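PDB 5YA6: flagellin B1 from Methanocaldococcus jannaschii DSM 2661, which probably polymerises as a subunit of the archaellum, the rotating filament that drives archaeal swimming, and binds a calcium ion. Local coordinates for residues B[47-52]-B[143-148]; B[54-59]-B[134-139]; B[130-135]-B[154-159]. All blocks are in the same frame, centred on the assembly; numbering follows the deposited sequence.

In the fold
The three contacts follow one edge region of the main beta-sheet, where strands 51-56, 137-143 and 150-155 are neighbours. Contacts 1 and 2 join strand 51-56 to strand 137-143 at the two ends of their pairing, their centres about 22 Å apart. Contact 3 ties the loop leading into strand 137-143 to the chain leaving strand 150-155. Its centre is about 9 Å from that of contact 2, with which it shares Thr134 and Arg135, and about 27 Å from that of contact 1. Along the chain, residues 47-59 come first, 130-148 next and 154-159 last. Contacts 1 and 2 bring distant parts of the sequence together, and contact 3 continues this sheet margin at the end away from the calcium ion.

Contact 1 of 3, residues B[47-52]-B[143-148]; sequences LKNAKL and QPEFGA
The antiparallel ladder between strands 51-56 and 137-143 ends in the hydrogen-bonded pair Lys51 and Gln143, after which the chain turns away into a loop. Gln143 N meets Lys51 O at 2.9 Å in an almost straight bond (179° at the hydrogen), while Lys51 N approaches Gln143 O at 3.0 Å from above the carbonyl plane. Beyond the pair, the type I turn Leu47 to Ala50 packs against Pro144: Ala50 CB lies 3.6 Å from Pro144 CA, and Leu47 CD2 touches Pro144 CG at 4.2 Å. CG of Gln143 is anti to the backbone N (chi1 -178°) and the chain bends at chi2. Gln143 NE2 binds Pro144 O at 2.8 Å, on a lone pair, and Gly147 O at 2.7 Å. Both acceptors lie near the amide plane, which fixes the rotation of the amide and braces the loop. A water accepts from Glu145 N and, weakly, from Asn49 N, bridging the two backbones. Around this junction, Leu47 and Pro144 both rest on Leu13 of strand 13-23, Ala50 packs on Phe142 of strand 137-143, Ala50 O is bonded by Tyr95 OH, and Lys51 lies against Val62 and Asn64 of strand 59-69.

Contact 2 of 3, residues B[54-59]-B[134-139]; sequences LIYDGE and TRSEVS
Ile55 and Ser139 form the hydrogen-bonded antiparallel pair that holds strands 54-56 and 137-139 together, their short axes 5.0 Å apart at an angle of 160°. Ile55 N donates to Ser139 O at 2.7 Å and Ser139 N to Ile55 O at 3.2 Å. One step further, where Asp57 and Glu137 would pair next, the type I' turn from Tyr56 to Glu59 carries the first strand into strand 59-69, and a water takes the place of the direct bond: it accepts from Asp57 N and donates to Glu137 O at 2.7 Å.

The Tyr56 ring meets Ser136, Glu137 and Val138. CG stands anti to the backbone N (chi1 166°), and Glu137 O sits in the ring plane at the edge, 3.6 Å from Tyr56 CD1. Ser136 comes in obliquely, its CB 3.7 Å from Tyr56 CE1, while Ser136 OG is bonded to Pro133 O. Val138 CG2 approaches Tyr56 CD1 at 4.2 Å. Over the centre of one ring face lies CB of the neighbouring Asp57, 3.5 Å above the plane. The ring also meets that of Phe128 and touches Pro133. An alanine in place of Tyr56 would probably open a gap beside Ser136 and Val138 and deprive Phe128 and Pro133 of the ring they pack on.

The side chains of Ile55 and Ser139 share the sheet face that meets the second subunit: Ile55 packs on Ile55 of that subunit, and Ser139 OG bonds to Gln153 in its own chain and to Gln141 of the other. Backbone bonds from Leu54 to His61 and between Val138 and Phe154 continue the sheet into strands 59-69 and 150-155.

Contact 3 of 3, residues B[130-135]-B[154-159]; sequences KAIPTR and FTTPAA
Thr156 OG1 donates to Pro133 O at 2.8 Å, the shortest link between the loop 130-135 and the chain leaving strand 150-155. The hydroxyl reaches it from between its own backbone N and carbonyl carbon (chi1 61°), tilted slightly from the plane of the Pro133 carbonyl. This torsion also places the Thr156 methyl, CG2, beside the backbone N, where it meets Ile132 CG2 at 3.9 Å. Next along the loop, Arg135 N donates to Pro157 O at 3.2 Å from well above the carbonyl plane, with a weak second bond to Thr156 O. Thr134 packs by carbon against the same carbonyl, its CB 3.3 Å from Pro157 O, and its methyl CG2 lies 3.4 Å from Ala158 O. Arg135 lays its CG against Ala158, 3.5 Å from Ala158 CA, before the chain bends at chi3.

A second shell sets these groups. Ser136 N donates to Thr156 OG1, so that hydroxyl is gripped as both acceptor and donor. Tyr160 OH bonds Ile132 O, with weak bonds to Pro133 O and Thr156 OG1. Thr156 CG2 lies at the edge of the Phe154 ring, in its plane. Thr155 OG1 is hydrogen-bonded to Glu137 OE1.

A loop and the chain just beyond strand 150-155 are thus joined by one hydroxyl and one backbone amide, each donating to backbone carbonyls. With Thr156 OG1 held by two bonds and a weak third, its rotation is probably fixed, and Pro133 O is satisfied by that hydroxyl, with weak help from Tyr160 OH, where the sheet ladder gives out.

Contact 1 of 3, residues B[47-52]-B[143-148]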
loop_
_atom_site.group_PDB
_atom_site.type_symbol
_atom_site.label_atom_id
_atom_site.label_comp_id
_atom_site.label_asym_id
_atom_site.label_seq_id
_atom_site.Cartn_x
_atom_site.Cartn_y
_atom_site.Cartn_z
ATOM N N LEU B 47 13.441 5.250 -15.189
ATOM C CA LEU B 47 13.242 5.349 -13.726
ATOM C C LEU B 47 13.423 6.738 -13.165
ATOM O O LEU B 47 13.072 7.018 -12.016
ATOM C CB LEU B 47 14.188 4.367 -12.976
ATOM C CG LEU B 47 13.979 2.879 -13.275
ATOM C CD1 LEU B 47 14.793 1.996 -12.387
ATOM C CD2 LEU B 47 12.485 2.480 -13.106
ATOM N N LYS B 48 13.963 7.666 -13.986
ATOM C CA LYS B 48 14.427 8.912 -13.437
ATOM C C LYS B 48 13.311 9.788 -12.857
ATOM O O LYS B 48 13.596 10.516 -11.898
ATOM C CB LYS B 48 15.297 9.686 -14.472
ATOM C CG LYS B 48 16.625 9.024 -14.720
ATOM C CD LYS B 48 17.519 9.682 -15.775
ATOM C CE LYS B 48 16.926 9.714 -17.190
ATOM N NZ LYS B 48 16.762 8.367 -17.753
ATOM N N ASN B 49 12.050 9.692 -13.308
ATOM C CA ASN B 49 10.920 10.432 -12.668
ATOM C C ASN B 49 10.011 9.555 -11.832
ATOM O O ASN B 49 8.921 9.962 -11.451
ATOM C CB ASN B 49 10.097 11.101 -13.778
ATOM C CG ASN B 49 10.899 12.125 -14.461
ATOM O OD1 ASN B 49 11.376 11.917 -15.580
ATOM N ND2 ASN B 49 11.202 13.187 -13.736
ATOM N N ALA B 50 10.472 8.351 -11.542
ATOM C CA ALA B 50 9.647 7.363 -10.860
ATOM C C ALA B 50 9.496 7.752 -9.416
ATOM O O ALA B 50 10.449 8.252 -8.773
ATOM C CB ALA B 50 10.256 5.962 -11.003
ATOM N N LYS B 51 8.300 7.554 -8.845
ATOM C CA LYS B 51 8.024 7.949 -7.515
ATOM C C LYS B 51 7.735 6.684 -6.719
ATOM O O LYS B 51 7.092 5.778 -7.225
ATOM C CB LYS B 51 6.845 8.889 -7.462
ATOM C CG LYS B 51 7.182 10.277 -8.064
ATOM C CD LYS B 51 5.982 11.089 -8.498
ATOM C CE LYS B 51 6.400 12.479 -9.005
ATOM N NZ LYS B 51 7.504 12.502 -10.053
ATOM N N LEU B 52 8.286 6.648 -5.536
ATOM C CA LEU B 52 8.066 5.622 -4.576
ATOM C C LEU B 52 7.114 6.171 -3.506
ATOM O O LEU B 52 7.458 7.074 -2.733
ATOM C CB LEU B 52 9.381 5.170 -3.978
ATOM C CG LEU B 52 9.283 4.067 -2.908
ATOM C CD1 LEU B 52 8.647 2.802 -3.519
ATOM C CD2 LEU B 52 10.640 3.762 -2.329
ATOM N N GLN B 143 6.119 3.726 -8.963
ATOM C CA GLN B 143 5.401 4.114 -10.145
ATOM C C GLN B 143 6.300 4.993 -11.069
ATOM O O GLN B 143 6.497 6.161 -10.820
ATOM C CB GLN B 143 4.197 4.929 -9.715
ATOM C CG GLN B 143 3.318 5.347 -10.912
ATOM C CD GLN B 143 2.733 4.210 -11.684
ATOM O OE1 GLN B 143 1.802 3.512 -11.221
ATOM N NE2 GLN B 143 3.296 3.973 -12.893
ATOM N N PRO B 144 6.782 4.411 -12.109
ATOM C CA PRO B 144 7.425 5.262 -13.114
ATOM C C PRO B 144 6.401 6.110 -13.855
ATOM O O PRO B 144 5.188 5.871 -13.801
ATOM C CB PRO B 144 8.009 4.215 -14.095
ATOM C CG PRO B 144 8.284 3.065 -13.211
ATOM C CD PRO B 144 6.918 3.012 -12.448
ATOM N N GLU B 145 6.897 7.061 -14.610
ATOM C CA GLU B 145 5.996 7.897 -15.355
ATOM C C GLU B 145 5.079 7.093 -16.269
ATOM O O GLU B 145 3.849 7.380 -16.346
ATOM C CB GLU B 145 6.788 8.944 -16.115
ATOM C CG GLU B 145 5.882 9.891 -16.919
ATOM C CD GLU B 145 6.667 10.939 -17.702
ATOM O OE1 GLU B 145 5.999 11.753 -18.421
ATOM O OE2 GLU B 145 7.917 10.982 -17.612
ATOM N N PHE B 146 5.672 6.134 -16.965
ATOM C CA PHE B 146 4.986 5.294 -17.927
ATOM C C PHE B 146 4.999 3.849 -17.455
ATOM O O PHE B 146 5.987 3.375 -16.839
ATOM C CB PHE B 146 5.638 5.412 -19.296
ATOM C CG PHE B 146 5.593 6.796 -19.870
ATOM C CD1 PHE B 146 4.406 7.330 -20.316
ATOM C CD2 PHE B 146 6.727 7.568 -19.938
ATOM C CE1 PHE B 146 4.362 8.605 -20.837
ATOM C CE2 PHE B 146 6.688 8.853 -20.420
ATOM C CZ PHE B 146 5.514 9.374 -20.895
ATOM N N GLY B 147 3.889 3.160 -17.678
ATOM C CA GLY B 147 3.706 1.785 -17.304
ATOM C C GLY B 147 3.127 1.532 -15.914
ATOM O O GLY B 147 2.862 2.482 -15.153
ATOM N N ALA B 148 2.956 0.242 -15.616
ATOM C CA ALA B 148 2.341 -0.211 -14.396
ATOM C C ALA B 148 3.348 -0.309 -13.240
ATOM O O ALA B 148 4.562 -0.490 -13.446
ATOM C CB ALA B 148 1.629 -1.546 -14.594
HETATM O O HOH W 1 9.904 7.725 -14.548
#

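Contact 2 of 3, residues B[54-59]-B[134-139]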
loop_
_atom_site.group_PDB
_atom_site.type_symbol
_atom_site.label_atom_id
_atom_site.label_comp_id
_atom_site.label_asym_id
_atom_site.label_seq_id
_atom_site.Cartn_x
_atom_site.Cartn_y
_atom_site.Cartn_z
ATOM N N LEU B 54 5.085 5.284 -0.038
ATOM C CA LEU B 54 5.080 4.386 1.090
ATOM C C LEU B 54 4.159 4.882 2.205
ATOM O O LEU B 54 4.417 5.935 2.765
ATOM C CB LEU B 54 6.458 4.304 1.683
ATOM C CG LEU B 54 7.550 3.674 0.802
ATOM C CD1 LEU B 54 8.924 3.849 1.462
ATOM C CD2 LEU B 54 7.273 2.203 0.593
ATOM N N ILE B 55 3.217 4.060 2.642
ATOM C CA ILE B 55 2.384 4.378 3.788
ATOM C C ILE B 55 2.850 3.585 5.014
ATOM O O ILE B 55 3.050 2.366 4.982
ATOM C CB ILE B 55 0.912 3.959 3.497
ATOM C CG1 ILE B 55 0.348 4.611 2.252
ATOM C CG2 ILE B 55 0.002 4.232 4.727
ATOM C CD1 ILE B 55 -0.795 3.865 1.571
ATOM N N TYR B 56 3.011 4.300 6.156
ATOM C CA TYR B 56 3.434 3.667 7.399
ATOM C C TYR B 56 2.988 4.622 8.527
ATOM O O TYR B 56 3.199 5.822 8.445
ATOM C CB TYR B 56 4.980 3.322 7.423
ATOM C CG TYR B 56 5.437 2.992 8.822
ATOM C CD1 TYR B 56 4.983 1.880 9.498
ATOM C CD2 TYR B 56 6.269 3.884 9.537
ATOM C CE1 TYR B 56 5.281 1.636 10.826
ATOM C CE2 TYR B 56 6.647 3.599 10.828
ATOM C CZ TYR B 56 6.161 2.501 11.494
ATOM O OH TYR B 56 6.420 2.302 12.813
ATOM N N ASP B 57 2.333 4.076 9.536
ATOM C CA ASP B 57 2.095 4.762 10.783
ATOM C C ASP B 57 1.318 6.050 10.564
ATOM O O ASP B 57 1.624 7.046 11.138
ATOM C CB ASP B 57 3.442 5.035 11.510
ATOM C CG ASP B 57 3.260 5.452 12.999
ATOM O OD1 ASP B 57 2.302 5.026 13.646
ATOM O OD2 ASP B 57 4.069 6.234 13.470
ATOM N N GLY B 58 0.312 5.999 9.706
ATOM C CA GLY B 58 -0.613 7.093 9.586
ATOM C C GLY B 58 -0.076 8.255 8.771
ATOM O O GLY B 58 -0.648 9.362 8.800
ATOM N N GLU B 59 0.969 8.030 7.968
ATOM C CA GLU B 59 1.481 8.996 7.018
ATOM C C GLU B 59 1.797 8.359 5.678
ATOM O O GLU B 59 2.265 7.244 5.621
ATOM C CB GLU B 59 2.779 9.699 7.497
ATOM C CG GLU B 59 2.710 10.475 8.787
ATOM C CD GLU B 59 4.038 11.196 9.097
ATOM O OE1 GLU B 59 4.690 11.803 8.154
ATOM O OE2 GLU B 59 4.440 11.094 10.272
ATOM N N THR B 134 8.702 -3.942 15.389
ATOM C CA THR B 134 8.121 -5.224 15.059
ATOM C C THR B 134 6.590 -5.087 14.813
ATOM O O THR B 134 5.934 -4.179 15.342
ATOM C CB THR B 134 8.355 -6.203 16.236
ATOM O OG1 THR B 134 7.843 -5.648 17.440
ATOM C CG2 THR B 134 9.793 -6.536 16.386
ATOM N N ARG B 135 6.079 -5.974 13.951
ATOM C CA ARG B 135 4.629 -6.120 13.666
ATOM C C ARG B 135 4.054 -4.884 13.011
ATOM O O ARG B 135 2.901 -4.539 13.262
ATOM C CB ARG B 135 3.855 -6.480 14.921
ATOM C CG ARG B 135 4.379 -7.747 15.575
ATOM C CD ARG B 135 3.278 -8.381 16.397
ATOM N NE ARG B 135 2.938 -7.574 17.551
ATOM C CZ ARG B 135 1.814 -7.669 18.254
ATOM N NH1 ARG B 135 1.632 -6.861 19.346
ATOM N NH2 ARG B 135 0.873 -8.564 17.884
ATOM N N SER B 136 4.843 -4.209 12.166
ATOM C CA SER B 136 4.457 -2.979 11.554
ATOM C C SER B 136 4.008 -3.241 10.079
ATOM O O SER B 136 4.708 -3.869 9.263
ATOM C CB SER B 136 5.598 -2.011 11.491
ATOM O OG SER B 136 5.872 -1.416 12.753
ATOM N N GLU B 137 2.896 -2.614 9.702
ATOM C CA GLU B 137 2.386 -2.721 8.321
ATOM C C GLU B 137 2.995 -1.626 7.453
ATOM O O GLU B 137 2.911 -0.430 7.757
ATOM C CB GLU B 137 0.874 -2.503 8.268
ATOM C CG GLU B 137 0.093 -3.478 9.081
ATOM C CD GLU B 137 0.033 -4.845 8.503
ATOM O OE1 GLU B 137 0.758 -5.181 7.531
ATOM O OE2 GLU B 137 -0.752 -5.651 9.067
ATOM N N VAL B 138 3.566 -2.035 6.321
ATOM C CA VAL B 138 4.074 -1.126 5.314
ATOM C C VAL B 138 3.480 -1.427 3.956
ATOM O O VAL B 138 3.478 -2.588 3.549
ATOM C CB VAL B 138 5.648 -1.222 5.190
ATOM C CG1 VAL B 138 6.132 -0.150 4.215
ATOM C CG2 VAL B 138 6.264 -0.897 6.555
ATOM N N SER B 139 2.964 -0.397 3.287
ATOM C CA SER B 139 2.259 -0.540 1.986
ATOM C C SER B 139 2.820 0.500 1.029
ATOM O O SER B 139 3.223 1.605 1.428
ATOM C CB SER B 139 0.746 -0.309 2.161
ATOM O OG SER B 139 0.259 -1.183 3.121
HETATM O O HOH W 2 1.463 1.317 9.135
#

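Contact 3 of 3, residues B[130-135]-B[154-159]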
loop_
_atom_site.group_PDB
_atom_site.type_symbol
_atom_site.label_atom_id
_atom_site.label_comp_id
_atom_site.label_asym_id
_atom_site.label_seq_id
_atom_site.Cartn_x
_atom_site.Cartn_y
_atom_site.Cartn_z
ATOM N N LYS B 130 12.037 7.298 12.571
ATOM C CA LYS B 130 12.350 6.282 13.569
ATOM C C LYS B 130 12.512 4.971 12.844
ATOM O O LYS B 130 12.118 4.872 11.667
ATOM C CB LYS B 130 11.197 6.111 14.574
ATOM C CG LYS B 130 9.847 5.829 13.919
ATOM C CD LYS B 130 8.992 4.944 14.833
ATOM C CE LYS B 130 7.533 4.887 14.381
ATOM N NZ LYS B 130 6.847 6.196 14.573
ATOM N N ALA B 131 13.111 3.984 13.525
ATOM C CA ALA B 131 13.253 2.677 12.910
ATOM C C ALA B 131 11.901 1.981 12.988
ATOM O O ALA B 131 11.099 2.284 13.847
ATOM C CB ALA B 131 14.340 1.877 13.596
ATOM N N ILE B 132 11.644 1.075 12.056
ATOM C CA ILE B 132 10.341 0.409 12.016
ATOM C C ILE B 132 10.290 -0.717 13.047
ATOM O O ILE B 132 11.110 -1.657 12.995
ATOM C CB ILE B 132 10.069 -0.159 10.627
ATOM C CG1 ILE B 132 10.220 0.931 9.526
ATOM C CG2 ILE B 132 8.712 -0.799 10.610
ATOM C CD1 ILE B 132 10.356 0.312 8.169
ATOM N N PRO B 133 9.363 -0.618 14.012
ATOM C CA PRO B 133 9.329 -1.665 15.035
ATOM C C PRO B 133 8.659 -2.929 14.557
ATOM O O PRO B 133 8.138 -3.014 13.427
ATOM C CB PRO B 133 8.519 -1.021 16.157
ATOM C CG PRO B 133 7.713 0.006 15.522
ATOM C CD PRO B 133 8.389 0.458 14.271
ATOM N N THR B 134 8.702 -3.942 15.389
ATOM C CA THR B 134 8.121 -5.224 15.059
ATOM C C THR B 134 6.590 -5.087 14.813
ATOM O O THR B 134 5.934 -4.179 15.342
ATOM C CB THR B 134 8.355 -6.203 16.236
ATOM O OG1 THR B 134 7.843 -5.648 17.440
ATOM C CG2 THR B 134 9.793 -6.536 16.386
ATOM N N ARG B 135 6.079 -5.974 13.951
ATOM C CA ARG B 135 4.629 -6.120 13.666
ATOM C C ARG B 135 4.054 -4.884 13.011
ATOM O O ARG B 135 2.901 -4.539 13.262
ATOM C CB ARG B 135 3.855 -6.480 14.921
ATOM C CG ARG B 135 4.379 -7.747 15.575
ATOM C CD ARG B 135 3.278 -8.381 16.397
ATOM N NE ARG B 135 2.938 -7.574 17.551
ATOM C CZ ARG B 135 1.814 -7.669 18.254
ATOM N NH1 ARG B 135 1.632 -6.861 19.346
ATOM N NH2 ARG B 135 0.873 -8.564 17.884
ATOM N N PHE B 154 4.146 -5.509 3.144
ATOM C CA PHE B 154 4.705 -6.421 4.130
ATOM C C PHE B 154 4.334 -6.012 5.513
ATOM O O PHE B 154 3.992 -4.850 5.758
ATOM C CB PHE B 154 6.218 -6.556 3.985
ATOM C CG PHE B 154 6.978 -5.301 4.171
ATOM C CD1 PHE B 154 7.402 -4.897 5.446
ATOM C CD2 PHE B 154 7.433 -4.568 3.061
ATOM C CE1 PHE B 154 8.165 -3.745 5.607
ATOM C CE2 PHE B 154 8.171 -3.430 3.208
ATOM C CZ PHE B 154 8.533 -2.974 4.467
ATOM N N THR B 155 4.367 -6.976 6.407
ATOM C CA THR B 155 4.240 -6.729 7.822
ATOM C C THR B 155 5.567 -7.151 8.400
ATOM O O THR B 155 5.970 -8.291 8.201
ATOM C CB THR B 155 3.132 -7.616 8.448
ATOM O OG1 THR B 155 1.957 -7.537 7.653
ATOM C CG2 THR B 155 2.870 -7.195 9.897
ATOM N N THR B 156 6.254 -6.250 9.136
ATOM C CA THR B 156 7.542 -6.656 9.692
ATOM C C THR B 156 7.283 -7.778 10.739
ATOM O O THR B 156 6.245 -7.807 11.363
ATOM C CB THR B 156 8.315 -5.524 10.358
ATOM O OG1 THR B 156 7.604 -4.964 11.439
ATOM C CG2 THR B 156 8.608 -4.469 9.298
ATOM N N PRO B 157 8.260 -8.654 10.905
ATOM C CA PRO B 157 8.031 -9.789 11.823
ATOM C C PRO B 157 7.912 -9.314 13.264
ATOM O O PRO B 157 8.298 -8.181 13.588
ATOM C CB PRO B 157 9.266 -10.634 11.634
ATOM C CG PRO B 157 10.303 -9.761 11.060
ATOM C CD PRO B 157 9.525 -8.812 10.177
ATOM N N ALA B 158 7.381 -10.184 14.138
ATOM C CA ALA B 158 7.197 -9.867 15.529
ATOM C C ALA B 158 8.508 -9.936 16.362
ATOM O O ALA B 158 8.529 -9.509 17.499
ATOM C CB ALA B 158 6.140 -10.829 16.103
ATOM N N ALA B 159 9.555 -10.480 15.763
ATOM C CA ALA B 159 10.910 -10.472 16.370
ATOM C C ALA B 159 11.939 -10.288 15.289
ATOM O O ALA B 159 11.870 -10.899 14.168
ATOM C CB ALA B 159 11.159 -11.757 17.129
#